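Local atomic coordinates of putative DsbA oxidoreductase SCO1869 (Streptomyces coelicolor A3, PDB entry 3GL5), a protein that probably works as a thiol-disulfide oxidoreductase of the DsbA type, with a CxxC disulfide on a thioredoxin-like fold. Residues His40-Leu45 against Asp102-Leu107; Leu106-Lys111 against Arg170-Glu175. One frame throughout, in Å; residues are numbered along the deposited sequence.

Interaction 1 (His40-Leu45 against Asp102-Leu107)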
# COMPACT_ATOMS: atom_id res chain seq x y z
N HIS A 40 -1.30 -7.49 2.99
CA HIS A 40 -1.35 -8.87 2.51
C HIS A 40 -0.91 -8.95 1.07
O HIS A 40 -1.16 -8.02 0.28
CB HIS A 40 -2.74 -9.49 2.69
CG HIS A 40 -3.13 -9.63 4.11
ND1 HIS A 40 -2.45 -10.45 4.98
CD2 HIS A 40 -4.07 -8.98 4.86
CE1 HIS A 40 -2.99 -10.34 6.19
NE2 HIS A 40 -3.97 -9.46 6.14
N ARG A 41 -0.24 -10.06 0.75
CA ARG A 41 0.52 -10.26 -0.48
C ARG A 41 0.25 -11.65 -1.02
O ARG A 41 0.10 -12.59 -0.25
CB ARG A 41 2.00 -10.21 -0.15
CG ARG A 41 2.48 -8.88 0.31
CD ARG A 41 2.76 -8.13 -0.92
NE ARG A 41 3.53 -6.98 -0.61
CZ ARG A 41 4.23 -6.31 -1.51
NH1 ARG A 41 4.29 -6.73 -2.79
NH2 ARG A 41 4.90 -5.25 -1.11
N SER A 42 0.14 -11.77 -2.34
CA SER A 42 -0.20 -13.04 -2.98
C SER A 42 0.98 -13.99 -3.02
O SER A 42 2.10 -13.58 -3.32
CB SER A 42 -0.58 -12.80 -4.43
OG SER A 42 -1.69 -11.94 -4.53
N PHE A 43 0.72 -15.27 -2.81
CA PHE A 43 1.69 -16.30 -3.08
C PHE A 43 0.95 -17.53 -3.52
O PHE A 43 -0.06 -17.87 -2.92
CB PHE A 43 2.49 -16.59 -1.80
CG PHE A 43 3.70 -17.50 -2.00
CD1 PHE A 43 4.98 -16.96 -2.11
CD2 PHE A 43 3.56 -18.90 -2.01
CE1 PHE A 43 6.13 -17.79 -2.27
CE2 PHE A 43 4.69 -19.76 -2.16
CZ PHE A 43 5.98 -19.19 -2.31
N GLU A 44 1.42 -18.22 -4.56
CA GLU A 44 0.78 -19.47 -4.95
C GLU A 44 1.76 -20.61 -4.67
O GLU A 44 2.84 -20.66 -5.25
CB GLU A 44 0.41 -19.48 -6.44
CG GLU A 44 -0.88 -18.76 -6.83
CD GLU A 44 -0.98 -18.59 -8.33
OE1 GLU A 44 -0.25 -17.74 -8.91
OE2 GLU A 44 -1.73 -19.35 -8.96
N LEU A 45 1.34 -21.56 -3.85
CA LEU A 45 2.12 -22.78 -3.65
C LEU A 45 2.21 -23.61 -4.94
O LEU A 45 3.22 -24.25 -5.19
CB LEU A 45 1.52 -23.60 -2.51
CG LEU A 45 1.84 -23.05 -1.12
CD1 LEU A 45 0.82 -23.60 -0.13
CD2 LEU A 45 3.29 -23.38 -0.69
N ASP A 102 -7.05 -17.28 -9.59
CA ASP A 102 -8.21 -16.40 -9.68
C ASP A 102 -8.64 -15.83 -8.32
O ASP A 102 -9.07 -14.65 -8.22
CB ASP A 102 -9.37 -17.14 -10.36
CG ASP A 102 -9.11 -17.33 -11.85
OD1 ASP A 102 -8.36 -16.50 -12.41
OD2 ASP A 102 -9.60 -18.30 -12.47
N LEU A 103 -8.50 -16.64 -7.27
CA LEU A 103 -8.75 -16.13 -5.94
C LEU A 103 -7.81 -14.96 -5.66
O LEU A 103 -8.22 -13.93 -5.16
CB LEU A 103 -8.55 -17.25 -4.91
CG LEU A 103 -9.71 -18.23 -4.67
CD1 LEU A 103 -9.95 -19.11 -5.88
CD2 LEU A 103 -9.38 -19.09 -3.49
N HIS A 104 -6.54 -15.12 -6.01
CA HIS A 104 -5.59 -14.06 -5.78
C HIS A 104 -5.87 -12.80 -6.59
O HIS A 104 -5.69 -11.70 -6.07
CB HIS A 104 -4.15 -14.56 -5.97
CG HIS A 104 -3.67 -15.43 -4.84
ND1 HIS A 104 -3.37 -14.92 -3.59
CD2 HIS A 104 -3.47 -16.77 -4.76
CE1 HIS A 104 -2.97 -15.91 -2.80
NE2 HIS A 104 -3.01 -17.04 -3.49
N ARG A 105 -6.30 -12.96 -7.83
CA ARG A 105 -6.70 -11.81 -8.66
C ARG A 105 -7.85 -11.05 -8.00
O ARG A 105 -7.81 -9.80 -7.91
CB ARG A 105 -7.07 -12.24 -10.08
CG ARG A 105 -5.87 -12.86 -10.82
CD ARG A 105 -6.08 -12.95 -12.32
NE ARG A 105 -7.25 -13.78 -12.69
CZ ARG A 105 -8.40 -13.31 -13.17
NH1 ARG A 105 -8.62 -12.01 -13.34
NH2 ARG A 105 -9.36 -14.16 -13.49
N LEU A 106 -8.82 -11.80 -7.48
CA LEU A 106 -9.94 -11.21 -6.74
C LEU A 106 -9.52 -10.59 -5.43
O LEU A 106 -10.13 -9.60 -5.01
CB LEU A 106 -11.06 -12.21 -6.50
CG LEU A 106 -11.94 -12.59 -7.69
CD1 LEU A 106 -12.92 -13.64 -7.16
CD2 LEU A 106 -12.69 -11.40 -8.32
N LEU A 107 -8.48 -11.14 -4.76
CA LEU A 107 -7.95 -10.48 -3.57
C LEU A 107 -7.39 -9.09 -3.91
O LEU A 107 -7.45 -8.18 -3.09
CB LEU A 107 -6.91 -11.33 -2.85
CG LEU A 107 -7.51 -12.55 -2.12
CD1 LEU A 107 -6.42 -13.60 -1.79
CD2 LEU A 107 -8.21 -12.13 -0.81
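Where strand 36-42 of the central thioredoxin-like sheet runs out into a loop, Ser42, Phe43 and Glu44 pass along the imidazole of His104 from helix 101-111. CG of His104 lies anti to the carbonyl carbon (chi1 -74°), which sends the ring off the helix toward the strand end. Ser42 meets one side of the ring, its CB lying 3.6 Å and its OG 3.5 Å from His104 ND1; that hydroxyl has its hydrogen bond with His108, one helical turn on. At the far nitrogen, Phe43 O is 3.1 Å from His104 NE2, and the same nitrogen is hydrogen-bonded to Asp10. Helix 101-111 belongs to the helical part that DsbA-type proteins carry within the thioredoxin fold, so the imidazole sits at the joint between helices and sheet. Glu44 slides past the ring in the opposite direction, with CG 3.9 Å from His104 CD2, and carries its carboxylate on to a salt bridge with Arg170 of helix 166-178. Cutting His104 back to an alanine would probably leave Asp10 without this partner and open a gap beside Ser42 and Glu44.

Interaction 2 (Leu106-Lys111 against Arg170-Glu175)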
# COMPACT_ATOMS: atom_id res chain seq x y z
N LEU A 106 -8.82 -11.80 -7.48
CA LEU A 106 -9.94 -11.21 -6.74
C LEU A 106 -9.52 -10.59 -5.43
O LEU A 106 -10.13 -9.60 -5.01
CB LEU A 106 -11.06 -12.21 -6.50
CG LEU A 106 -11.94 -12.59 -7.69
CD1 LEU A 106 -12.92 -13.64 -7.16
CD2 LEU A 106 -12.69 -11.40 -8.32
N LEU A 107 -8.48 -11.14 -4.76
CA LEU A 107 -7.95 -10.48 -3.57
C LEU A 107 -7.39 -9.09 -3.91
O LEU A 107 -7.45 -8.18 -3.09
CB LEU A 107 -6.91 -11.33 -2.85
CG LEU A 107 -7.51 -12.55 -2.12
CD1 LEU A 107 -6.42 -13.60 -1.79
CD2 LEU A 107 -8.21 -12.13 -0.81
N HIS A 108 -6.81 -8.96 -5.10
CA HIS A 108 -6.31 -7.67 -5.56
C HIS A 108 -7.43 -6.71 -5.92
O HIS A 108 -7.36 -5.56 -5.58
CB HIS A 108 -5.27 -7.83 -6.68
CG HIS A 108 -3.91 -8.18 -6.15
ND1 HIS A 108 -2.93 -7.24 -5.94
CD2 HIS A 108 -3.41 -9.36 -5.71
CE1 HIS A 108 -1.86 -7.83 -5.43
NE2 HIS A 108 -2.13 -9.12 -5.28
N LEU A 109 -8.48 -7.17 -6.58
CA LEU A 109 -9.74 -6.38 -6.61
C LEU A 109 -10.14 -5.84 -5.23
O LEU A 109 -10.25 -4.61 -5.03
CB LEU A 109 -10.89 -7.18 -7.23
CG LEU A 109 -12.29 -6.54 -7.18
CD1 LEU A 109 -12.30 -5.09 -7.73
CD2 LEU A 109 -13.27 -7.40 -7.96
N ALA A 110 -10.31 -6.74 -4.27
CA ALA A 110 -10.52 -6.36 -2.86
C ALA A 110 -9.49 -5.36 -2.29
O ALA A 110 -9.86 -4.44 -1.58
CB ALA A 110 -10.59 -7.63 -1.95
N LYS A 111 -8.20 -5.55 -2.58
CA LYS A 111 -7.17 -4.71 -1.94
C LYS A 111 -7.39 -3.26 -2.40
O LYS A 111 -7.16 -2.27 -1.65
CB LYS A 111 -5.77 -5.21 -2.32
CG LYS A 111 -4.60 -4.31 -1.89
CD LYS A 111 -3.37 -4.55 -2.77
CE LYS A 111 -2.11 -4.61 -1.90
NZ LYS A 111 -0.86 -4.25 -2.63
N ARG A 170 1.43 -11.54 -10.01
CA ARG A 170 2.79 -11.94 -10.33
C ARG A 170 3.79 -11.03 -9.62
O ARG A 170 4.81 -11.51 -9.20
CB ARG A 170 3.05 -11.94 -11.88
CG ARG A 170 2.18 -12.87 -12.67
CD ARG A 170 2.31 -14.31 -12.19
NE ARG A 170 1.43 -15.19 -12.97
CZ ARG A 170 0.81 -16.25 -12.49
NH1 ARG A 170 0.98 -16.60 -11.23
NH2 ARG A 170 0.01 -16.97 -13.28
N ALA A 171 3.53 -9.73 -9.51
CA ALA A 171 4.48 -8.82 -8.89
C ALA A 171 4.67 -9.16 -7.40
O ALA A 171 5.77 -9.13 -6.90
CB ALA A 171 4.04 -7.36 -9.08
N ASP A 172 3.60 -9.54 -6.70
CA ASP A 172 3.71 -9.99 -5.31
C ASP A 172 4.56 -11.26 -5.27
O ASP A 172 5.44 -11.43 -4.42
CB ASP A 172 2.31 -10.31 -4.77
CG ASP A 172 1.59 -9.09 -4.19
OD1 ASP A 172 2.11 -7.96 -4.20
OD2 ASP A 172 0.47 -9.27 -3.71
N GLU A 173 4.31 -12.16 -6.22
CA GLU A 173 5.04 -13.43 -6.21
C GLU A 173 6.51 -13.20 -6.51
O GLU A 173 7.36 -13.78 -5.91
CB GLU A 173 4.43 -14.43 -7.21
CG GLU A 173 3.09 -14.87 -6.75
CD GLU A 173 2.29 -15.65 -7.81
OE1 GLU A 173 2.63 -15.61 -9.03
OE2 GLU A 173 1.32 -16.34 -7.41
N ARG A 174 6.77 -12.34 -7.47
CA ARG A 174 8.12 -11.92 -7.80
C ARG A 174 8.88 -11.39 -6.57
O ARG A 174 9.98 -11.82 -6.27
CB ARG A 174 8.07 -10.88 -8.92
CG ARG A 174 9.41 -10.33 -9.27
CD ARG A 174 9.29 -9.24 -10.27
NE ARG A 174 8.94 -7.93 -9.69
CZ ARG A 174 7.90 -7.17 -10.09
NH1 ARG A 174 7.08 -7.60 -11.04
NH2 ARG A 174 7.70 -5.97 -9.54
N GLU A 175 8.26 -10.43 -5.87
CA GLU A 175 8.82 -9.82 -4.64
C GLU A 175 9.17 -10.87 -3.54
O GLU A 175 10.27 -10.83 -2.95
CB GLU A 175 7.81 -8.79 -4.15
CG GLU A 175 8.22 -7.94 -2.98
CD GLU A 175 9.05 -6.76 -3.39
OE1 GLU A 175 8.64 -6.05 -4.35
OE2 GLU A 175 10.10 -6.53 -2.75
O HOH W 1 -0.25 -7.29 -2.10
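His108 and Asp172 reach toward each other with similar first torsions: in each, CG lies anti to the carbonyl carbon and beside the backbone N (chi1 -80° in His108, -87° in Asp172). The two side chains come from opposite directions and bridge two helices whose nearest CA atoms, those of His108 and Asp172, are 10.3 Å apart. The carboxylate arrives at the edge of the imidazole, close to the ring plane, with its own plane turned 50° from that of the ring. His108 NE2 donates to Asp172 OD2 at 3.0 Å, but the bond is strongly bent and weak, and OD2 lies almost as close to His108 CE1, at 3.2 Å. NE2 is also hydrogen-bonded to Ser42 OG, its stronger partner. Helix 101-111 comes from the helical part of this DsbA-like fold and helix 166-178 lies against the thioredoxin-like sheet; little surface is shared between the two segments, and this polar pair is what joins them directly. A water extends the link: it donates to Asp172 OD2 at 2.7 Å and accepts a weak bond from Lys111 NZ at 3.1 Å. The lysine therefore approaches the acid through solvent, NZ staying 5.0 Å from Asp172 OD1. That second oxygen is taken by a salt bridge to Arg41, while OD2 also receives the backbone N of Ser42. The buried carboxylate is thus surrounded by donors, which would be expected to favour its charged form. On a more exposed side of helix 166-178, Arg170 NH1 bonds to the syn lone pair of Glu173 OE1 at 2.9 Å, the oxygen lying in the guanidinium plane. Asp172 also uses its backbone O, as acceptor for Trp8 NE1.

How the interactions relate
Along the chain the segments follow in order, 40-45, 102-107, 106-111 and 170-175, and interaction 2 starts on helix 101-111 where interaction 1 ends, with Leu106 and Leu107 in common. The centres lie about 5 Å apart. Strand 36-42, at an edge of the four-stranded sheet, meets both helix 101-111 and helix 166-178, so the two contacts form one continuous polar joint inside the DsbA-like thioredoxin domain. The segments also touch directly at Glu44 OE1 and Glu173 OE2, 2.6 Å apart, a closeness at which the two may share a proton. The loop after the strand leads toward the Cys13-Cys16 disulfide, probably the redox centre: Leu45 packs on Cys13, and Phe43 lies near the CxxC without touching it.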